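Long-range contacts in aminodeoxyfutalosine deaminase (Deinococcus radiodurans, PDB 2IMR), which catalyses the zinc-dependent deamination of aminodeoxyfutalosine to futalosine in menaquinone biosynthesis, and acts more weakly on adenosine and several of its derivatives: residues H101-A106 with D151-P156; R126-V131 with S355-E360; A132-G137 with D160-R165; Y173-N178 with G209-T214; I239-H244 with P299-M304. One frame throughout, in Å; residues are numbered along the deposited sequence.

Contact 1 (H101-A106 with D151-P156); sequences HLDMSA and DIVWAP. With ZN (zinc ion), chain B.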
# COMPACT_ATOMS: atom_id res chain seq x y z
N HIS A 101 -5.07 1.63 -6.81
CA HIS A 101 -5.35 2.69 -7.77
C HIS A 101 -6.80 2.47 -8.17
O HIS A 101 -7.12 1.45 -8.78
CB HIS A 101 -4.49 2.55 -9.04
CG HIS A 101 -3.02 2.76 -8.82
ND1 HIS A 101 -2.32 3.78 -9.42
CD2 HIS A 101 -2.10 2.03 -8.13
CE1 HIS A 101 -1.04 3.68 -9.12
NE2 HIS A 101 -0.88 2.62 -8.34
N LEU A 102 -7.69 3.40 -7.81
CA LEU A 102 -9.10 3.26 -8.17
C LEU A 102 -9.32 3.81 -9.58
O LEU A 102 -10.34 3.52 -10.22
CB LEU A 102 -10.00 3.99 -7.16
CG LEU A 102 -9.92 3.43 -5.74
CD1 LEU A 102 -11.00 4.06 -4.89
CD2 LEU A 102 -10.10 1.91 -5.75
N ASP A 103 -8.37 4.61 -10.05
CA ASP A 103 -8.40 5.15 -11.41
C ASP A 103 -6.95 5.17 -11.88
O ASP A 103 -6.04 5.41 -11.09
CB ASP A 103 -9.03 6.56 -11.46
CG ASP A 103 -8.04 7.68 -11.19
OD1 ASP A 103 -7.60 7.85 -10.03
OD2 ASP A 103 -7.71 8.42 -12.15
N MET A 104 -6.74 4.89 -13.16
CA MET A 104 -5.39 4.89 -13.72
C MET A 104 -5.39 5.51 -15.11
O MET A 104 -6.43 5.94 -15.61
CB MET A 104 -4.83 3.46 -13.81
CG MET A 104 -4.70 2.74 -12.47
SD MET A 104 -3.99 1.07 -12.60
CE MET A 104 -2.25 1.46 -12.84
N SER A 105 -4.22 5.56 -15.73
CA SER A 105 -4.08 6.13 -17.05
C SER A 105 -3.34 5.20 -17.99
O SER A 105 -2.51 4.40 -17.56
CB SER A 105 -3.32 7.46 -16.96
OG SER A 105 -3.05 7.97 -18.25
N ALA A 106 -3.66 5.28 -19.28
CA ALA A 106 -2.99 4.46 -20.26
C ALA A 106 -1.52 4.88 -20.22
O ALA A 106 -0.63 4.09 -20.52
CB ALA A 106 -3.57 4.71 -21.65
N ASP A 151 -5.02 5.39 -1.57
CA ASP A 151 -5.30 5.39 -3.00
C ASP A 151 -4.47 6.36 -3.83
O ASP A 151 -4.33 7.53 -3.48
CB ASP A 151 -6.79 5.69 -3.24
CG ASP A 151 -7.16 5.67 -4.71
OD1 ASP A 151 -6.82 4.67 -5.37
OD2 ASP A 151 -7.79 6.63 -5.20
N ILE A 152 -3.93 5.84 -4.92
CA ILE A 152 -3.14 6.66 -5.83
C ILE A 152 -4.14 7.18 -6.86
O ILE A 152 -4.85 6.40 -7.49
CB ILE A 152 -2.06 5.83 -6.54
CG1 ILE A 152 -1.17 5.12 -5.51
CG2 ILE A 152 -1.23 6.73 -7.45
CD1 ILE A 152 -0.57 6.06 -4.46
N VAL A 153 -4.19 8.50 -7.02
CA VAL A 153 -5.11 9.14 -7.95
C VAL A 153 -4.41 9.76 -9.14
O VAL A 153 -3.38 10.43 -8.99
CB VAL A 153 -5.90 10.28 -7.24
CG1 VAL A 153 -6.87 10.92 -8.22
CG2 VAL A 153 -6.64 9.74 -6.03
N TRP A 154 -4.96 9.54 -10.33
CA TRP A 154 -4.39 10.09 -11.55
C TRP A 154 -5.17 11.29 -12.06
O TRP A 154 -4.65 12.41 -12.14
CB TRP A 154 -4.34 9.03 -12.66
CG TRP A 154 -3.86 9.60 -13.97
CD1 TRP A 154 -4.63 10.19 -14.94
CD2 TRP A 154 -2.51 9.69 -14.42
NE1 TRP A 154 -3.83 10.65 -15.96
CE2 TRP A 154 -2.52 10.36 -15.67
CE3 TRP A 154 -1.28 9.28 -13.89
CZ2 TRP A 154 -1.35 10.62 -16.40
CZ3 TRP A 154 -0.11 9.54 -14.61
CH2 TRP A 154 -0.16 10.20 -15.85
N ALA A 155 -6.43 11.08 -12.42
CA ALA A 155 -7.26 12.16 -12.96
C ALA A 155 -7.72 13.15 -11.90
O ALA A 155 -8.29 12.77 -10.89
CB ALA A 155 -8.47 11.58 -13.70
N PRO A 156 -7.48 14.45 -12.13
CA PRO A 156 -7.90 15.48 -11.18
C PRO A 156 -9.40 15.40 -10.83
O PRO A 156 -9.80 15.61 -9.69
CB PRO A 156 -7.55 16.78 -11.90
CG PRO A 156 -6.30 16.40 -12.65
CD PRO A 156 -6.66 15.03 -13.21
ZN ZN B . 0.66 1.51 -7.51
O HOH W 1 -7.53 6.46 -7.72
O HOH W 2 1.20 -0.14 -7.93
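The carboxylate of D103 reaches across to the bend at W154 and A155 and holds two consecutive amides, one on each oxygen. W154 N lies 3.1 Å from D103 OD1, meeting it on the syn side but 20° out of the carboxylate plane. A155 N bonds to the syn lone pair of D103 OD2 at 3.0 Å, almost straight. A chi1 of 86° puts CG of D103 between the backbone N and the carbonyl carbon, on the side of the W154 and A155 amides. An alanine here would probably leave the N-H groups of W154 and A155 without their acceptor and the chain entering helix 156-163 freer to shift. The D103 and W154 side chains run at about a right angle. Over the indole, S105 CB sits 3.3 Å from the centroid of the W154 five-membered ring, a CH-pi contact, while S105 OG caps Y107 N. At the other end the roles reverse: D151 OD1 accepts L102 N at 2.9 Å through a bent bond, and a water lodges among L102 N, D151 OD2 and I152 O. H101 and I152 lie side by side, pointing the same way. I152 CB rests 3.6 Å from the H101 ring centroid, and M104 CE lies over the opposite face, toward its rim. Held between them, the imidazole presents NE2 to the zinc ion at 2.1 Å, where H99, H240 and a water also bind. Strand 149-153 continues the sheet into strand 170-176, whose E175 touches H101, I152 and W154; helix 106-111 packs on W154, and helix 156-163 lies against D103, D151 and V153.

Contact 2 (R126-V131 with S355-E360); sequences RHLRGV and SVASGE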
# COMPACT_ATOMS: atom_id res chain seq x y z
N ARG A 126 -7.79 -1.55 -18.55
CA ARG A 126 -8.46 -0.60 -19.43
C ARG A 126 -9.71 0.07 -18.86
O ARG A 126 -9.94 1.25 -19.10
CB ARG A 126 -8.82 -1.26 -20.76
CG ARG A 126 -7.63 -1.65 -21.62
CD ARG A 126 -8.11 -2.04 -23.00
NE ARG A 126 -7.15 -2.85 -23.75
CZ ARG A 126 -5.97 -2.42 -24.19
NH1 ARG A 126 -5.57 -1.18 -23.96
NH2 ARG A 126 -5.19 -3.25 -24.87
N HIS A 127 -10.52 -0.66 -18.10
CA HIS A 127 -11.74 -0.06 -17.55
C HIS A 127 -11.50 0.87 -16.36
O HIS A 127 -12.41 1.60 -15.95
CB HIS A 127 -12.74 -1.14 -17.14
CG HIS A 127 -12.41 -1.81 -15.85
ND1 HIS A 127 -11.40 -2.73 -15.72
CD2 HIS A 127 -12.94 -1.66 -14.61
CE1 HIS A 127 -11.31 -3.13 -14.46
NE2 HIS A 127 -12.24 -2.49 -13.77
N LEU A 128 -10.30 0.83 -15.80
CA LEU A 128 -9.96 1.67 -14.64
C LEU A 128 -9.61 3.09 -15.06
O LEU A 128 -8.47 3.55 -14.87
CB LEU A 128 -8.80 1.07 -13.85
CG LEU A 128 -9.05 -0.32 -13.27
CD1 LEU A 128 -7.79 -0.80 -12.55
CD2 LEU A 128 -10.24 -0.28 -12.31
N ARG A 129 -10.59 3.78 -15.64
CA ARG A 129 -10.41 5.14 -16.10
C ARG A 129 -11.59 5.99 -15.67
O ARG A 129 -12.74 5.57 -15.79
CB ARG A 129 -10.35 5.19 -17.63
CG ARG A 129 -9.35 4.25 -18.28
CD ARG A 129 -7.98 4.87 -18.41
NE ARG A 129 -7.10 4.00 -19.17
CZ ARG A 129 -6.52 2.90 -18.69
NH1 ARG A 129 -6.71 2.55 -17.43
NH2 ARG A 129 -5.78 2.14 -19.49
N GLY A 130 -11.31 7.19 -15.16
CA GLY A 130 -12.38 8.10 -14.79
C GLY A 130 -13.16 7.95 -13.51
O GLY A 130 -13.02 6.98 -12.76
N VAL A 131 -14.02 8.94 -13.29
CA VAL A 131 -14.86 9.06 -12.11
C VAL A 131 -15.81 7.90 -11.82
O VAL A 131 -15.85 7.40 -10.70
CB VAL A 131 -15.69 10.37 -12.19
CG1 VAL A 131 -16.56 10.51 -10.97
CG2 VAL A 131 -14.75 11.56 -12.32
N SER A 355 -3.96 -2.02 -7.82
CA SER A 355 -5.22 -1.93 -8.56
C SER A 355 -5.68 -3.35 -8.89
O SER A 355 -4.89 -4.29 -8.85
CB SER A 355 -5.02 -1.15 -9.86
OG SER A 355 -4.58 -2.00 -10.90
N VAL A 356 -6.96 -3.51 -9.24
CA VAL A 356 -7.48 -4.84 -9.55
C VAL A 356 -6.93 -5.40 -10.86
O VAL A 356 -7.09 -6.59 -11.16
CB VAL A 356 -9.02 -4.84 -9.64
CG1 VAL A 356 -9.61 -4.53 -8.27
CG2 VAL A 356 -9.49 -3.84 -10.67
N ALA A 357 -6.28 -4.55 -11.66
CA ALA A 357 -5.71 -5.02 -12.91
C ALA A 357 -4.69 -6.12 -12.64
O ALA A 357 -4.60 -7.10 -13.38
CB ALA A 357 -5.05 -3.87 -13.66
N SER A 358 -3.92 -5.96 -11.56
CA SER A 358 -2.90 -6.95 -11.21
C SER A 358 -3.12 -7.61 -9.85
O SER A 358 -2.55 -8.67 -9.58
CB SER A 358 -1.51 -6.30 -11.24
OG SER A 358 -1.38 -5.29 -10.24
N GLY A 359 -3.95 -7.00 -9.02
CA GLY A 359 -4.20 -7.55 -7.69
C GLY A 359 -5.47 -8.38 -7.51
O GLY A 359 -5.76 -8.82 -6.40
N GLU A 360 -6.23 -8.57 -8.59
CA GLU A 360 -7.46 -9.35 -8.54
C GLU A 360 -8.63 -8.64 -7.88
O GLU A 360 -9.65 -8.39 -8.52
CB GLU A 360 -7.21 -10.70 -7.84
CG GLU A 360 -6.36 -11.67 -8.63
CD GLU A 360 -6.18 -13.00 -7.92
OE1 GLU A 360 -7.19 -13.57 -7.45
OE2 GLU A 360 -5.04 -13.48 -7.83
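L128 and A357 bring the two backbones nearest, yet their CA atoms stay 8.1 Å apart, so side chains bridge the gap. On one side the chain bends sharply: L128 is the centre of an inverse gamma turn, closed by a weak bond from R129 N to H127 O. On the other, the short helix 356-359 begins after S355, whose OG accepts A357 N as an N-cap bond of 3.2 Å. L128 fills the space between. Its CG is anti to the carbonyl carbon (chi1 -61°), and from there the two methyls fork toward the start of the helix. V356 CG2 touches both branches, with L128 CD1 and CD2 each 4.0 Å away. CD1 of L128 also approaches S355 OG at 3.8 Å and, more loosely, A357 CB at 4.3 Å. The segments belong to the amidohydrolase (beta/alpha)8 barrel: residues 355-360 follow strand 349-351 and D354, a residue of the zinc site, whereas 126-131 lead from helix 119-125 into helix 130-143. L128 packs on the first turn after that strand, beginning at S355, next to D354. On the exposed side, H127 turns the edge of its ring to V356, CE1 being 4.3 Å from V356 CG2, while L128 CG lies over a face of the same ring. R129 folds back beside the turn; its NH1 bonds to L128 O at 3.3 Å from above the carbonyl plane, and R126 O lies over the centre of the guanidinium. The same L128 O accepts M104 N, and M104 in turn touches S355. R124 donates to V356 O.

Contact 3 (A132-G137 with D160-R165); sequences AAAQAG and DALLAR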
# COMPACT_ATOMS: atom_id res chain seq x y z
N ALA A 132 -16.59 7.49 -12.82
CA ALA A 132 -17.54 6.39 -12.64
C ALA A 132 -16.87 5.14 -12.09
O ALA A 132 -17.32 4.57 -11.09
CB ALA A 132 -18.23 6.08 -13.96
N ALA A 133 -15.80 4.71 -12.74
CA ALA A 133 -15.07 3.51 -12.31
C ALA A 133 -14.46 3.69 -10.92
O ALA A 133 -14.40 2.75 -10.14
CB ALA A 133 -13.99 3.18 -13.32
N ALA A 134 -13.99 4.90 -10.62
CA ALA A 134 -13.39 5.18 -9.32
C ALA A 134 -14.44 5.11 -8.22
O ALA A 134 -14.19 4.54 -7.15
CB ALA A 134 -12.73 6.56 -9.34
N GLN A 135 -15.60 5.70 -8.47
CA GLN A 135 -16.69 5.70 -7.50
C GLN A 135 -17.13 4.28 -7.19
O GLN A 135 -17.44 3.95 -6.05
CB GLN A 135 -17.88 6.51 -8.03
CG GLN A 135 -17.60 8.00 -8.20
CD GLN A 135 -17.66 8.77 -6.90
OE1 GLN A 135 -17.17 8.32 -5.86
NE2 GLN A 135 -18.24 9.97 -6.95
N ALA A 136 -17.15 3.43 -8.22
CA ALA A 136 -17.55 2.04 -8.03
C ALA A 136 -16.51 1.33 -7.17
O ALA A 136 -16.85 0.47 -6.35
CB ALA A 136 -17.69 1.36 -9.37
N GLY A 137 -15.24 1.68 -7.36
CA GLY A 137 -14.19 1.07 -6.57
C GLY A 137 -14.32 1.48 -5.11
O GLY A 137 -14.18 0.66 -4.20
N ASP A 160 -11.36 15.12 -7.22
CA ASP A 160 -12.49 15.96 -6.82
C ASP A 160 -13.62 15.09 -6.24
O ASP A 160 -14.18 15.39 -5.19
CB ASP A 160 -13.05 16.75 -8.00
CG ASP A 160 -12.11 17.85 -8.49
OD1 ASP A 160 -11.33 18.38 -7.67
OD2 ASP A 160 -12.16 18.18 -9.69
N ALA A 161 -13.94 14.01 -6.95
CA ALA A 161 -15.00 13.11 -6.53
C ALA A 161 -14.70 12.32 -5.25
O ALA A 161 -15.52 12.27 -4.34
CB ALA A 161 -15.33 12.14 -7.66
N LEU A 162 -13.52 11.71 -5.19
CA LEU A 162 -13.16 10.91 -4.01
C LEU A 162 -12.99 11.74 -2.75
O LEU A 162 -13.35 11.31 -1.65
CB LEU A 162 -11.89 10.11 -4.29
CG LEU A 162 -11.99 9.14 -5.48
CD1 LEU A 162 -10.70 8.36 -5.61
CD2 LEU A 162 -13.16 8.18 -5.25
N LEU A 163 -12.44 12.94 -2.91
CA LEU A 163 -12.22 13.81 -1.78
C LEU A 163 -13.56 14.13 -1.10
O LEU A 163 -13.61 14.42 0.09
CB LEU A 163 -11.53 15.09 -2.27
CG LEU A 163 -10.53 15.80 -1.37
CD1 LEU A 163 -9.61 14.80 -0.67
CD2 LEU A 163 -9.72 16.77 -2.23
N ALA A 164 -14.65 14.04 -1.86
CA ALA A 164 -15.99 14.33 -1.34
C ALA A 164 -16.72 13.10 -0.79
O ALA A 164 -17.86 13.21 -0.33
CB ALA A 164 -16.83 14.99 -2.42
N ARG A 165 -16.08 11.94 -0.84
CA ARG A 165 -16.70 10.71 -0.33
C ARG A 165 -16.64 10.68 1.19
O ARG A 165 -15.59 10.48 1.78
CB ARG A 165 -15.98 9.48 -0.90
CG ARG A 165 -16.17 9.25 -2.40
CD ARG A 165 -17.52 8.64 -2.73
NE ARG A 165 -17.70 7.34 -2.09
CZ ARG A 165 -18.06 6.23 -2.73
NH1 ARG A 165 -18.27 6.26 -4.04
NH2 ARG A 165 -18.19 5.09 -2.06
O HOH W 3 -18.13 12.22 -4.54
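Q135 and R165 make the close part of this contact, their side chains crossing obliquely with amide and guanidinium planes 38° apart. R165 NH1 donates to Q135 OE1 at 3.0 Å, approaching from well above the plane of the amide carbonyl. The same nitrogen makes a weak bond to the backbone Q135 O at 3.2 Å, so one NH1 clamps both oxygens of the glutamine. R165 CD also lies against OE1, 3.2 Å away. Bends in both chains bring them together: chi2 of Q135 is -79°, which turns CD aside, and R165 is folded at chi2 and chi3. Salt bridges from R165 NH2 to D167 and D139 hold the far edge of the guanidinium, and D139 lies on the same helix as Q135. Helices 130-143 and 156-163 are consecutive helices of the outer layer of the amidohydrolase barrel, with strand 149-153 between them in the chain, and the L162 side chain is about 13 Å from the zinc ion at the nearest atoms. Apolar packing between them is looser than the polar grip. A134 CB stands 4.4 Å from L162 CD2, and the same leucine methyl passes 4.1 Å from Q135 OE1. L162, which is buried, also packs on L172 of strand 170-176 and beside the carboxylate of D151. Toward the more exposed side, Q135 NE2 lies 3.7 Å from A161 CB. There a water donates to A161 O at 2.6 Å and weakly accepts from Q135 NE2.

Contact 4 (Y173-N178 with G209-T214); sequences YFEVLN and GLSPHT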
# COMPACT_ATOMS: atom_id res chain seq x y z
N TYR A 173 -3.44 9.97 -2.62
CA TYR A 173 -2.18 10.47 -3.17
C TYR A 173 -2.30 10.86 -4.64
O TYR A 173 -2.65 10.03 -5.48
CB TYR A 173 -1.09 9.40 -3.05
CG TYR A 173 -0.88 8.83 -1.66
CD1 TYR A 173 0.11 9.35 -0.81
CD2 TYR A 173 -1.62 7.74 -1.22
CE1 TYR A 173 0.35 8.78 0.43
CE2 TYR A 173 -1.39 7.16 0.02
CZ TYR A 173 -0.40 7.68 0.84
OH TYR A 173 -0.15 7.08 2.05
N PHE A 174 -1.98 12.12 -4.96
CA PHE A 174 -2.05 12.60 -6.34
C PHE A 174 -0.77 12.16 -7.04
O PHE A 174 0.33 12.52 -6.64
CB PHE A 174 -2.16 14.14 -6.36
CG PHE A 174 -2.41 14.72 -7.72
CD1 PHE A 174 -3.37 14.16 -8.57
CD2 PHE A 174 -1.71 15.84 -8.15
CE1 PHE A 174 -3.63 14.72 -9.82
CE2 PHE A 174 -1.96 16.41 -9.40
CZ PHE A 174 -2.93 15.85 -10.24
N GLU A 175 -0.92 11.37 -8.10
CA GLU A 175 0.26 10.86 -8.80
C GLU A 175 0.87 11.85 -9.78
O GLU A 175 0.17 12.51 -10.54
CB GLU A 175 -0.10 9.56 -9.54
CG GLU A 175 1.11 8.72 -9.89
CD GLU A 175 0.72 7.35 -10.41
OE1 GLU A 175 0.07 7.28 -11.47
OE2 GLU A 175 1.05 6.35 -9.75
N VAL A 176 2.20 11.96 -9.74
CA VAL A 176 2.92 12.86 -10.64
C VAL A 176 3.93 12.03 -11.43
O VAL A 176 4.65 11.22 -10.87
CB VAL A 176 3.66 13.96 -9.86
CG1 VAL A 176 4.44 14.85 -10.83
CG2 VAL A 176 2.66 14.78 -9.07
N LEU A 177 3.97 12.25 -12.74
CA LEU A 177 4.85 11.48 -13.61
C LEU A 177 5.44 12.32 -14.75
O LEU A 177 4.70 12.81 -15.59
CB LEU A 177 4.06 10.30 -14.19
CG LEU A 177 4.70 9.15 -14.98
CD1 LEU A 177 3.61 8.13 -15.30
CD2 LEU A 177 5.35 9.64 -16.27
N ASN A 178 6.75 12.49 -14.75
CA ASN A 178 7.43 13.22 -15.82
C ASN A 178 8.93 13.08 -15.61
O ASN A 178 9.49 13.68 -14.69
CB ASN A 178 7.06 14.70 -15.83
CG ASN A 178 7.57 15.40 -17.07
OD1 ASN A 178 8.77 15.42 -17.33
ND2 ASN A 178 6.66 15.97 -17.85
N GLY A 209 -2.45 13.48 -0.26
CA GLY A 209 -1.07 13.04 -0.27
C GLY A 209 -0.45 13.27 -1.63
O GLY A 209 -1.09 13.81 -2.53
N LEU A 210 0.81 12.87 -1.79
CA LEU A 210 1.50 13.06 -3.05
C LEU A 210 2.21 11.78 -3.44
O LEU A 210 2.76 11.07 -2.60
CB LEU A 210 2.52 14.19 -2.89
CG LEU A 210 3.16 14.79 -4.13
CD1 LEU A 210 2.10 15.28 -5.12
CD2 LEU A 210 4.06 15.95 -3.69
N SER A 211 2.20 11.47 -4.73
CA SER A 211 2.85 10.26 -5.17
C SER A 211 3.72 10.36 -6.40
O SER A 211 3.22 10.29 -7.53
CB SER A 211 1.82 9.15 -5.40
OG SER A 211 2.46 8.00 -5.92
N PRO A 212 5.04 10.56 -6.21
CA PRO A 212 5.96 10.64 -7.35
C PRO A 212 5.89 9.19 -7.86
O PRO A 212 6.15 8.26 -7.10
CB PRO A 212 7.30 10.95 -6.69
CG PRO A 212 6.92 11.67 -5.42
CD PRO A 212 5.73 10.88 -4.95
N HIS A 213 5.52 9.01 -9.13
CA HIS A 213 5.34 7.67 -9.71
C HIS A 213 6.40 6.62 -9.38
O HIS A 213 6.13 5.65 -8.67
CB HIS A 213 5.17 7.80 -11.23
CG HIS A 213 4.71 6.54 -11.90
ND1 HIS A 213 5.27 6.08 -13.07
CD2 HIS A 213 3.71 5.68 -11.59
CE1 HIS A 213 4.63 4.99 -13.46
NE2 HIS A 213 3.68 4.73 -12.58
N THR A 214 7.60 6.80 -9.93
CA THR A 214 8.70 5.87 -9.69
C THR A 214 9.99 6.67 -9.74
O THR A 214 9.99 7.85 -10.10
CB THR A 214 8.80 4.78 -10.77
OG1 THR A 214 9.22 5.38 -12.01
CG2 THR A 214 7.44 4.07 -10.97
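S211 O is gripped twice by strand 170-176: V176 N donates to it at 3.0 Å, and E175 CA adds a CA-H...O contact at 3.3 Å. G209 O is held in the same manner by F174 N and Y173 CA. S211 N to F174 O and H213 N to V176 O, both 2.9 Å, complete the parallel pairing of this beta-alpha-beta unit. G209 leaves room for the neighbouring ring; a beta carbon there would come within 2.6 Å of Y173 CD1. On the face shared by F174 and V176, V176 CG2 packs on L210 CD1 at 4.0 Å, beneath helices 184-199 and 220-233. Past the strand ends, L177 CD1 sits over the H213 ring, 3.8 Å from its centroid. E175, its CG anti to the backbone N (chi1 -160°) and its chain extended, comes instead to the ring edge, OE2 3.3 Å from H213 CD2, with carboxylate and imidazole planes 72° apart. E175 and H213 are both predicted to bind substrate. T217 OG1 is hydrogen-bonded to H213 ND1, which would limit the ring's rotation, and H213 O accepts ND1 of the zinc ligand H240, so the contact probably positions the substrate pocket and the metal site together.

Contact 5 (I239-H244 with P299-M304); sequences IHVAEH and PTLVHM. With ZN (zinc ion), chain B.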
# COMPACT_ATOMS: atom_id res chain seq x y z
N ILE A 239 5.88 6.25 -3.02
CA ILE A 239 6.68 6.12 -4.24
C ILE A 239 6.80 4.63 -4.56
O ILE A 239 7.10 3.83 -3.67
CB ILE A 239 8.12 6.68 -4.05
CG1 ILE A 239 8.07 8.10 -3.49
CG2 ILE A 239 8.88 6.66 -5.38
CD1 ILE A 239 9.43 8.65 -3.10
N HIS A 240 6.54 4.24 -5.81
CA HIS A 240 6.69 2.84 -6.21
C HIS A 240 8.18 2.65 -6.42
O HIS A 240 8.77 3.34 -7.25
CB HIS A 240 5.99 2.53 -7.53
CG HIS A 240 4.52 2.81 -7.53
ND1 HIS A 240 3.99 4.03 -7.91
CD2 HIS A 240 3.46 2.02 -7.23
CE1 HIS A 240 2.67 3.97 -7.86
NE2 HIS A 240 2.33 2.76 -7.45
N VAL A 241 8.80 1.71 -5.72
CA VAL A 241 10.24 1.52 -5.87
C VAL A 241 10.67 0.07 -6.00
O VAL A 241 10.22 -0.80 -5.25
CB VAL A 241 10.99 2.15 -4.67
CG1 VAL A 241 12.50 2.00 -4.86
CG2 VAL A 241 10.61 3.61 -4.54
N ALA A 242 11.56 -0.18 -6.96
CA ALA A 242 12.12 -1.51 -7.22
C ALA A 242 11.08 -2.62 -7.37
O ALA A 242 11.26 -3.74 -6.86
CB ALA A 242 13.11 -1.87 -6.10
N GLU A 243 10.00 -2.32 -8.09
CA GLU A 243 8.94 -3.30 -8.29
C GLU A 243 9.36 -4.51 -9.10
O GLU A 243 9.17 -5.64 -8.66
CB GLU A 243 7.72 -2.63 -8.95
CG GLU A 243 6.58 -3.61 -9.22
CD GLU A 243 5.36 -2.95 -9.81
OE1 GLU A 243 5.50 -1.86 -10.40
OE2 GLU A 243 4.25 -3.53 -9.70
N HIS A 244 9.96 -4.28 -10.28
CA HIS A 244 10.39 -5.37 -11.16
C HIS A 244 11.92 -5.47 -11.16
O HIS A 244 12.62 -4.47 -11.03
CB HIS A 244 9.86 -5.10 -12.58
CG HIS A 244 9.89 -6.28 -13.48
ND1 HIS A 244 10.99 -6.61 -14.26
CD2 HIS A 244 8.96 -7.24 -13.74
CE1 HIS A 244 10.73 -7.70 -14.95
NE2 HIS A 244 9.51 -8.11 -14.65
N PRO A 299 9.22 8.99 3.02
CA PRO A 299 8.11 8.57 2.15
C PRO A 299 7.85 7.08 2.31
O PRO A 299 8.77 6.32 2.64
CB PRO A 299 8.64 8.89 0.76
CG PRO A 299 10.11 8.56 0.90
CD PRO A 299 10.44 9.23 2.23
N THR A 300 6.61 6.66 2.09
CA THR A 300 6.28 5.25 2.16
C THR A 300 6.68 4.67 0.80
O THR A 300 6.30 5.20 -0.24
CB THR A 300 4.77 5.03 2.41
OG1 THR A 300 4.44 5.49 3.73
CG2 THR A 300 4.41 3.56 2.30
N LEU A 301 7.45 3.59 0.83
CA LEU A 301 7.93 2.96 -0.40
C LEU A 301 7.08 1.74 -0.73
O LEU A 301 6.91 0.84 0.10
CB LEU A 301 9.40 2.56 -0.24
CG LEU A 301 10.31 3.70 0.24
CD1 LEU A 301 11.73 3.18 0.40
CD2 LEU A 301 10.27 4.87 -0.76
N VAL A 302 6.57 1.70 -1.96
CA VAL A 302 5.71 0.61 -2.41
C VAL A 302 6.41 -0.45 -3.25
O VAL A 302 7.25 -0.14 -4.09
CB VAL A 302 4.52 1.18 -3.19
CG1 VAL A 302 3.53 0.07 -3.54
CG2 VAL A 302 3.84 2.27 -2.37
N HIS A 303 6.03 -1.71 -3.00
CA HIS A 303 6.56 -2.89 -3.68
C HIS A 303 7.90 -3.28 -3.08
O HIS A 303 7.97 -4.24 -2.31
CB HIS A 303 6.65 -2.66 -5.19
CG HIS A 303 5.31 -2.47 -5.84
ND1 HIS A 303 4.27 -3.36 -5.66
CD2 HIS A 303 4.83 -1.48 -6.62
CE1 HIS A 303 3.21 -2.93 -6.31
NE2 HIS A 303 3.52 -1.79 -6.90
N MET A 304 8.97 -2.56 -3.44
CA MET A 304 10.28 -2.83 -2.86
C MET A 304 10.66 -4.30 -2.90
O MET A 304 11.14 -4.86 -1.90
CB MET A 304 10.29 -2.35 -1.41
CG MET A 304 10.13 -0.85 -1.25
SD MET A 304 11.64 -0.04 -1.78
CE MET A 304 12.67 -0.29 -0.30
ZN ZN B . 0.66 1.51 -7.51
O HOH W 2 1.20 -0.14 -7.93
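I239 and V302 share the straightest of the backbone bonds that join these parallel strands, V302 N to I239 O at 2.8 Å. I239 N to T300 O and V241 N to V302 O flank it, and M304 N reaches V241 O through a more bent bond as strand 300-303 ends. Apolar contacts follow on the face of I239 and L301, where I239 CD1 meets P299 CB at 3.9 Å. Beyond it, V241 CG2 touches L301 CD2, and V241 CB lies 3.7 Å from M304 SD, where helix 285-292 covers both side chains. The strands are the fifth and sixth of the amidohydrolase (beta/alpha)8 barrel, and their C-terminal ends carry part of the zinc site. Metal coordination comes from H240, whose NE2, 2.1 Å from the zinc ion, completes the histidine set. Aromatic and polar groups gather round H303. Its ring meets that of H240 rim to rim, and its NE2 is hydrogen-bonded in the ring plane to the zinc-bound water at 3.0 Å. E243, the proton donor by similarity, has CG anti to the backbone N (chi1 179°) and runs extended alongside H303. Its carboxylate lies over one face of the ring, the two planes only 8° apart and OE2 3.4 Å from H303 NE2, without a hydrogen bond. E243 CG adds a CH-pi contact 4.0 Å from the ring centroid, and V302 CG1 sits over the centre of the opposite face. An alanine in place of H303 would probably leave the zinc-bound water without this partner and the E243 carboxylate without the ring it stacks on. Y114 OH holds E243 OE1, and N329 OD1 is weakly bonded to H303 ND1.

From the N terminus, contact 1 opens at the end of the first barrel strand and closes at 151-156, a loop of mostly helix. Contact 2 starts within that loop at 126-131 but closes only at 355-360, beyond the last barrel strand, so the two cross. Contact 3, starting on the same helix 130-143 and ending at 160-165, also crosses contact 1 and lies wholly within the span of contact 2. Contacts 4 and 5 follow in series inside that span, pairing strands 170-176 with 206-212 and 238-241 with 300-303. Contacts 1 and 5 meet at the zinc ion; contact 4 touches both, and contact 3 ties outer helices.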